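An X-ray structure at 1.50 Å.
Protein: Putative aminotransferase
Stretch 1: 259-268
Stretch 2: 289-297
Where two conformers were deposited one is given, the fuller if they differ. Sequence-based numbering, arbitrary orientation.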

ATOM      1  N   GLN A 259     -20.022  12.297 -15.701  1.00 14.68           N
ATOM      2  CA  GLN A 259     -19.206  13.245 -14.970  1.00 16.92           C
ATOM      3  C   GLN A 259     -18.062  13.762 -15.853  1.00 16.86           C
ATOM      4  O   GLN A 259     -17.758  14.953 -15.845  1.00 16.37           O
ATOM      5  CB  GLN A 259     -18.702  12.610 -13.675  1.00 16.66           C
ATOM      6  CG  GLN A 259     -19.805  12.558 -12.604  1.00 21.77           C
ATOM      7  CD  GLN A 259     -19.820  11.274 -11.782  1.00 27.52           C
ATOM      8  OE1 GLN A 259     -20.885  10.823 -11.347  1.00 29.37           O
ATOM      9  NE2 GLN A 259     -18.647  10.687 -11.561  1.00 18.01           N
ATOM     10  N   LEU A 260     -17.449  12.866 -16.616  0.57 15.88           N
ATOM     11  CA  LEU A 260     -16.393  13.246 -17.550  0.57 16.00           C
ATOM     12  C   LEU A 260     -16.908  14.232 -18.597  0.57 15.52           C
ATOM     13  O   LEU A 260     -16.221  15.187 -18.964  0.57 17.50           O
ATOM     14  CB  LEU A 260     -15.817  12.002 -18.226  0.57 19.81           C
ATOM     15  CG  LEU A 260     -14.518  12.160 -19.009  0.57 19.72           C
ATOM     16  CD1 LEU A 260     -13.442  12.867 -18.180  0.57 13.43           C
ATOM     17  CD2 LEU A 260     -14.038  10.787 -19.458  0.57 18.98           C
ATOM     18  N   ARG A 261     -18.117  13.984 -19.083  1.00 16.01           N
ATOM     19  CA  ARG A 261     -18.740  14.870 -20.058  1.00 17.23           C
ATOM     20  C   ARG A 261     -18.877  16.278 -19.467  1.00 18.08           C
ATOM     21  O   ARG A 261     -18.615  17.260 -20.142  1.00 17.17           O
ATOM     22  CB  ARG A 261     -20.097  14.318 -20.489  1.00 19.67           C
ATOM     23  CG  ARG A 261     -20.747  15.101 -21.621  1.00 24.27           C
ATOM     24  CD  ARG A 261     -22.190  14.677 -21.818  1.00 26.74           C
ATOM     25  NE  ARG A 261     -23.017  15.132 -20.704  1.00 30.58           N
ATOM     26  CZ  ARG A 261     -23.461  16.378 -20.569  1.00 32.98           C
ATOM     27  NH1 ARG A 261     -23.168  17.291 -21.485  1.00 35.94           N
ATOM     28  NH2 ARG A 261     -24.199  16.713 -19.521  1.00 31.60           N
ATOM     29  N   LEU A 262     -19.235  16.367 -18.187  1.00 16.41           N
ATOM     30  CA  LEU A 262     -19.383  17.668 -17.540  1.00 17.52           C
ATOM     31  C   LEU A 262     -18.032  18.366 -17.334  1.00 16.12           C
ATOM     32  O   LEU A 262     -17.928  19.576 -17.560  1.00 15.52           O
ATOM     33  CB  LEU A 262     -20.114  17.523 -16.203  1.00 18.19           C
ATOM     34  CG  LEU A 262     -21.578  17.094 -16.314  1.00 20.29           C
ATOM     35  CD1 LEU A 262     -22.156  16.797 -14.944  1.00 20.77           C
ATOM     36  CD2 LEU A 262     -22.403  18.169 -17.012  1.00 20.48           C
ATOM     37  N   HIS A 263     -17.007  17.619 -16.912  1.00 13.36           N
ATOM     38  CA  HIS A 263     -15.652  18.185 -16.845  1.00 13.13           C
ATOM     39  C   HIS A 263     -15.293  18.844 -18.173  1.00 16.39           C
ATOM     40  O   HIS A 263     -14.820  19.982 -18.222  1.00 14.67           O
ATOM     41  CB  HIS A 263     -14.592  17.116 -16.534  1.00 13.33           C
ATOM     42  CG  HIS A 263     -14.454  16.769 -15.079  1.00 12.87           C
ATOM     43  ND1 HIS A 263     -13.341  17.111 -14.341  1.00 14.38           N
ATOM     44  CD2 HIS A 263     -15.265  16.077 -14.240  1.00 14.98           C
ATOM     45  CE1 HIS A 263     -13.475  16.656 -13.107  1.00 12.06           C
ATOM     46  NE2 HIS A 263     -14.632  16.023 -13.019  1.00 14.24           N
ATOM     47  N   ARG A 264     -15.526  18.111 -19.254  1.00 14.71           N
ATOM     48  CA  ARG A 264     -15.157  18.586 -20.582  1.00 16.18           C
ATOM     49  C   ARG A 264     -16.015  19.760 -21.038  1.00 17.59           C
ATOM     50  O   ARG A 264     -15.506  20.707 -21.633  1.00 17.58           O
ATOM     51  CB  ARG A 264     -15.232  17.426 -21.577  1.00 14.67           C
ATOM     52  CG  ARG A 264     -14.093  16.434 -21.365  1.00 15.58           C
ATOM     53  CD  ARG A 264     -14.327  15.089 -22.035  1.00 14.25           C
ATOM     54  NE  ARG A 264     -13.150  14.240 -21.862  1.00 14.65           N
ATOM     55  CZ  ARG A 264     -13.135  12.921 -22.030  1.00 22.77           C
ATOM     56  NH1 ARG A 264     -14.239  12.276 -22.375  1.00 22.08           N
ATOM     57  NH2 ARG A 264     -12.006  12.243 -21.840  1.00 21.31           N
ATOM     58  N   GLU A 265     -17.308  19.714 -20.733  1.00 16.86           N
ATOM     59  CA  GLU A 265     -18.208  20.816 -21.065  1.00 18.66           C
ATOM     60  C   GLU A 265     -17.817  22.098 -20.327  1.00 17.59           C
ATOM     61  O   GLU A 265     -17.814  23.183 -20.908  1.00 18.94           O
ATOM     62  CB  GLU A 265     -19.650  20.425 -20.740  1.00 18.00           C
ATOM     63  CG  GLU A 265     -20.666  21.538 -20.927  1.00 34.93           C
ATOM     64  CD  GLU A 265     -22.049  21.165 -20.409  1.00 48.02           C
ATOM     65  OE1 GLU A 265     -22.579  20.109 -20.817  1.00 49.13           O
ATOM     66  OE2 GLU A 265     -22.602  21.927 -19.589  1.00 47.29           O
ATOM     67  N   ASN A 266     -17.458  21.969 -19.052  1.00 17.16           N
ATOM     68  CA  ASN A 266     -17.047  23.132 -18.269  1.00 17.99           C
ATOM     69  C   ASN A 266     -15.738  23.731 -18.784  1.00 17.68           C
ATOM     70  O   ASN A 266     -15.584  24.953 -18.836  1.00 15.68           O
ATOM     71  CB  ASN A 266     -16.912  22.755 -16.792  1.00 16.12           C
ATOM     72  CG  ASN A 266     -18.246  22.438 -16.156  1.00 16.55           C
ATOM     73  OD1 ASN A 266     -19.296  22.894 -16.624  1.00 18.81           O
ATOM     74  ND2 ASN A 266     -18.221  21.648 -15.093  1.00 15.05           N
ATOM     75  N   ALA A 267     -14.799  22.864 -19.154  1.00 17.45           N
ATOM     76  CA  ALA A 267     -13.534  23.300 -19.745  1.00 15.17           C
ATOM     77  C   ALA A 267     -13.774  24.059 -21.048  1.00 20.46           C
ATOM     78  O   ALA A 267     -13.151  25.094 -21.307  1.00 17.38           O
ATOM     79  CB  ALA A 267     -12.623  22.106 -19.988  1.00 14.50           C
ATOM     80  N   ALA A 268     -14.684  23.543 -21.866  1.00 15.26           N
ATOM     81  CA  ALA A 268     -15.018  24.208 -23.124  1.00 19.82           C
ATOM     82  C   ALA A 268     -15.621  25.580 -22.848  1.00 19.78           C
ATOM     83  O   ALA A 268     -15.353  26.546 -23.571  1.00 21.00           O
ATOM     84  CB  ALA A 268     -15.976  23.359 -23.944  1.00 19.06           C
ATOM     85  N   ARG A 289      -6.289  14.960 -29.521  1.00 12.62           N
ATOM     86  CA  ARG A 289      -6.405  14.179 -28.301  1.00 13.09           C
ATOM     87  C   ARG A 289      -7.544  14.716 -27.458  1.00 12.47           C
ATOM     88  O   ARG A 289      -8.036  15.817 -27.693  1.00 15.18           O
ATOM     89  CB  ARG A 289      -5.090  14.199 -27.516  1.00 13.58           C
ATOM     90  CG  ARG A 289      -4.687  15.565 -26.953  1.00 12.04           C
ATOM     91  CD  ARG A 289      -3.195  15.598 -26.621  1.00 13.89           C
ATOM     92  NE  ARG A 289      -2.409  15.739 -27.845  1.00 14.30           N
ATOM     93  CZ  ARG A 289      -1.113  16.036 -27.897  1.00 12.93           C
ATOM     94  NH1 ARG A 289      -0.412  16.206 -26.781  1.00 13.66           N
ATOM     95  NH2 ARG A 289      -0.519  16.181 -29.083  1.00 14.49           N
ATOM     96  N   GLU A 290      -7.971  13.924 -26.481  1.00 12.71           N
ATOM     97  CA  GLU A 290      -9.071  14.328 -25.624  1.00 14.50           C
ATOM     98  C   GLU A 290      -8.670  14.156 -24.174  1.00 13.43           C
ATOM     99  O   GLU A 290      -8.470  13.029 -23.718  1.00 14.45           O
ATOM    100  CB  GLU A 290     -10.331  13.514 -25.931  1.00 15.26           C
ATOM    101  CG  GLU A 290     -11.543  13.938 -25.112  1.00 20.83           C
ATOM    102  CD  GLU A 290     -12.815  13.200 -25.514  1.00 31.75           C
ATOM    103  OE1 GLU A 290     -12.781  11.956 -25.642  1.00 30.77           O
ATOM    104  OE2 GLU A 290     -13.849  13.872 -25.714  1.00 32.92           O
ATOM    105  N   GLY A 291      -8.521  15.275 -23.465  1.00 13.16           N
ATOM    106  CA  GLY A 291      -8.129  15.241 -22.063  1.00 14.30           C
ATOM    107  C   GLY A 291      -9.312  15.088 -21.126  1.00 14.30           C
ATOM    108  O   GLY A 291     -10.470  15.089 -21.554  1.00 13.95           O
ATOM    109  N   SER A 292      -9.018  14.951 -19.838  1.00 10.69           N
ATOM    110  CA  SER A 292     -10.065  14.680 -18.866  1.00 11.13           C
ATOM    111  C   SER A 292     -10.286  15.804 -17.865  1.00 10.68           C
ATOM    112  O   SER A 292     -11.196  15.720 -17.044  1.00 12.22           O
ATOM    113  CB  SER A 292      -9.749  13.373 -18.132  1.00 14.57           C
ATOM    114  OG  SER A 292      -9.793  12.293 -19.057  1.00 16.03           O
ATOM    115  N   PHE A 293      -9.453  16.845 -17.927  1.00 12.86           N
ATOM    116  CA  PHE A 293      -9.671  18.062 -17.125  1.00 11.22           C
ATOM    117  C   PHE A 293      -9.965  17.805 -15.649  1.00 13.83           C
ATOM    118  O   PHE A 293     -11.002  18.189 -15.113  1.00 14.09           O
ATOM    119  CB  PHE A 293     -10.788  18.895 -17.749  1.00 14.48           C
ATOM    120  CG  PHE A 293     -10.418  19.444 -19.086  1.00 15.51           C
ATOM    121  CD1 PHE A 293      -9.604  20.559 -19.180  1.00 17.65           C
ATOM    122  CD2 PHE A 293     -10.839  18.825 -20.247  1.00 17.77           C
ATOM    123  CE1 PHE A 293      -9.240  21.074 -20.418  1.00 19.31           C
ATOM    124  CE2 PHE A 293     -10.478  19.331 -21.485  1.00 25.47           C
ATOM    125  CZ  PHE A 293      -9.678  20.459 -21.567  1.00 21.83           C
ATOM    126  N   TYR A 294      -9.028  17.136 -14.995  1.00 11.57           N
ATOM    127  CA  TYR A 294      -9.077  16.962 -13.554  1.00 11.63           C
ATOM    128  C   TYR A 294      -9.251  18.329 -12.888  1.00 13.08           C
ATOM    129  O   TYR A 294     -10.060  18.485 -11.965  1.00 12.98           O
ATOM    130  CB  TYR A 294      -7.792  16.270 -13.101  1.00 11.82           C
ATOM    131  CG  TYR A 294      -7.661  15.992 -11.632  1.00 11.31           C
ATOM    132  CD1 TYR A 294      -8.593  15.210 -10.964  1.00 16.30           C
ATOM    133  CD2 TYR A 294      -6.565  16.469 -10.924  1.00 14.89           C
ATOM    134  CE1 TYR A 294      -8.445  14.931  -9.610  1.00 15.64           C
ATOM    135  CE2 TYR A 294      -6.408  16.194  -9.580  1.00 21.94           C
ATOM    136  CZ  TYR A 294      -7.353  15.430  -8.934  1.00 19.79           C
ATOM    137  OH  TYR A 294      -7.194  15.155  -7.597  1.00 22.51           O
ATOM    138  N   VAL A 295      -8.482  19.307 -13.370  1.00 11.58           N
ATOM    139  CA  VAL A 295      -8.645  20.717 -13.013  1.00 11.05           C
ATOM    140  C   VAL A 295      -8.451  21.515 -14.303  1.00 13.58           C
ATOM    141  O   VAL A 295      -8.050  20.945 -15.317  1.00 14.20           O
ATOM    142  CB  VAL A 295      -7.631  21.191 -11.933  1.00 13.52           C
ATOM    143  CG1 VAL A 295      -7.870  20.472 -10.606  1.00 13.82           C
ATOM    144  CG2 VAL A 295      -6.201  20.987 -12.414  1.00 11.65           C
ATOM    145  N   TYR A 296      -8.709  22.817 -14.258  1.00 12.97           N
ATOM    146  CA  TYR A 296      -8.537  23.681 -15.428  1.00 13.57           C
ATOM    147  C   TYR A 296      -7.438  24.700 -15.140  1.00 14.15           C
ATOM    148  O   TYR A 296      -7.593  25.562 -14.279  1.00 14.62           O
ATOM    149  CB  TYR A 296      -9.862  24.372 -15.777  1.00 16.65           C
ATOM    150  CG  TYR A 296      -9.807  25.179 -17.055  1.00 15.58           C
ATOM    151  CD1 TYR A 296     -10.134  24.603 -18.275  1.00 17.26           C
ATOM    152  CD2 TYR A 296      -9.421  26.517 -17.041  1.00 15.00           C
ATOM    153  CE1 TYR A 296     -10.074  25.342 -19.461  1.00 16.68           C
ATOM    154  CE2 TYR A 296      -9.359  27.260 -18.215  1.00 17.97           C
ATOM    155  CZ  TYR A 296      -9.691  26.663 -19.418  1.00 16.75           C
ATOM    156  OH  TYR A 296      -9.625  27.396 -20.587  1.00 20.35           O
ATOM    157  N   ASP A 297      -6.317  24.584 -15.848  1.00 15.62           N
ATOM    158  CA  ASP A 297      -5.169  25.453 -15.595  1.00 14.75           C
ATOM    159  C   ASP A 297      -5.186  26.733 -16.422  1.00 15.72           C
ATOM    160  O   ASP A 297      -5.548  26.726 -17.604  1.00 17.06           O
ATOM    161  CB  ASP A 297      -3.859  24.717 -15.879  1.00 15.69           C
ATOM    162  CG  ASP A 297      -3.478  23.752 -14.773  1.00 23.76           C
ATOM    163  OD1 ASP A 297      -4.184  23.719 -13.746  1.00 22.37           O
ATOM    164  OD2 ASP A 297      -2.458  23.046 -14.930  1.00 22.17           O
TER

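The contact sets one side of a helix against a segment that leaves a strand at Glu 290, turns through a loop and enters another strand by Tyr 296. Leu 260, His 263, Arg 264 and Ala 267 do all the touching from the helix, a spacing of three and four residues that keeps them on one side, and 451 Å² is buried in total.

Arg 289 stays out of reach, so the contact opens with Glu 290. Its extended side chain (chi1 and chi2 both t) points toward the helix and lays its carboxylate over one face of the Arg 264 guanidinium, with Glu 290 CD 3.5 Å from Arg 264 CZ. The salt bridge, Glu 290 OE1 to Arg 264 NH1 at 3.6 Å, is a matter of charge alone, since the oxygen lies well out of the guanidinium plane and no N-H points at it.

Within this contact, the hydrogen bonds of Arg 264 go to the next residue. Gly 291 has no side chain to offer, but its carbonyl oxygen lies near the guanidinium plane and accepts from Arg 264 NE at 2.8 Å, with a weak second bond from NH2 at 3.2 Å; NH2 also bonds elsewhere in the structure. Arg 264 leaves the helix sideways and reaches this oxygen through a long m, t, t chain, so one residue serves an in-plane acceptor and a charge over its face.

Ser 292 is buried, and its CB meets CD1 of Leu 260 at 3.7 Å; its OG is hydrogen-bonded elsewhere in the structure. The leucine also starts sideways, and its end comes nearer to the loop.

Phe 293 contributes both backbone and ring. With phi/psi of 48/58, it presents its carbonyl oxygen near the plane of the His 263 ring, where His 263 ND1 donates a hydrogen bond of 2.7 Å at 166° to Phe 293 O. Histidine suits this buried spot because a short side chain pointing toward the loop can supply a polar N-H to a backbone oxygen. The phenylalanine ring turns a face to the helix, and Ala 267 CB sits 3.4 Å from its centroid, only 7° off the normal, a CH-pi contact. CG of Arg 264 lies at the ring's edge, 4.2 Å from Phe 293 CD2.

Tyr 294 and Val 295 point their side chains away; Tyr 294 still brings its O within 4.0 Å of His 263 CE1, while Val 295 makes no contact. Tyr 296 turns back toward the helix, and its CD1 packs 3.9 Å from Ala 267 CB. That single methyl thus touches two aromatic rings, and the short alanine side chain lets both come close to the helix.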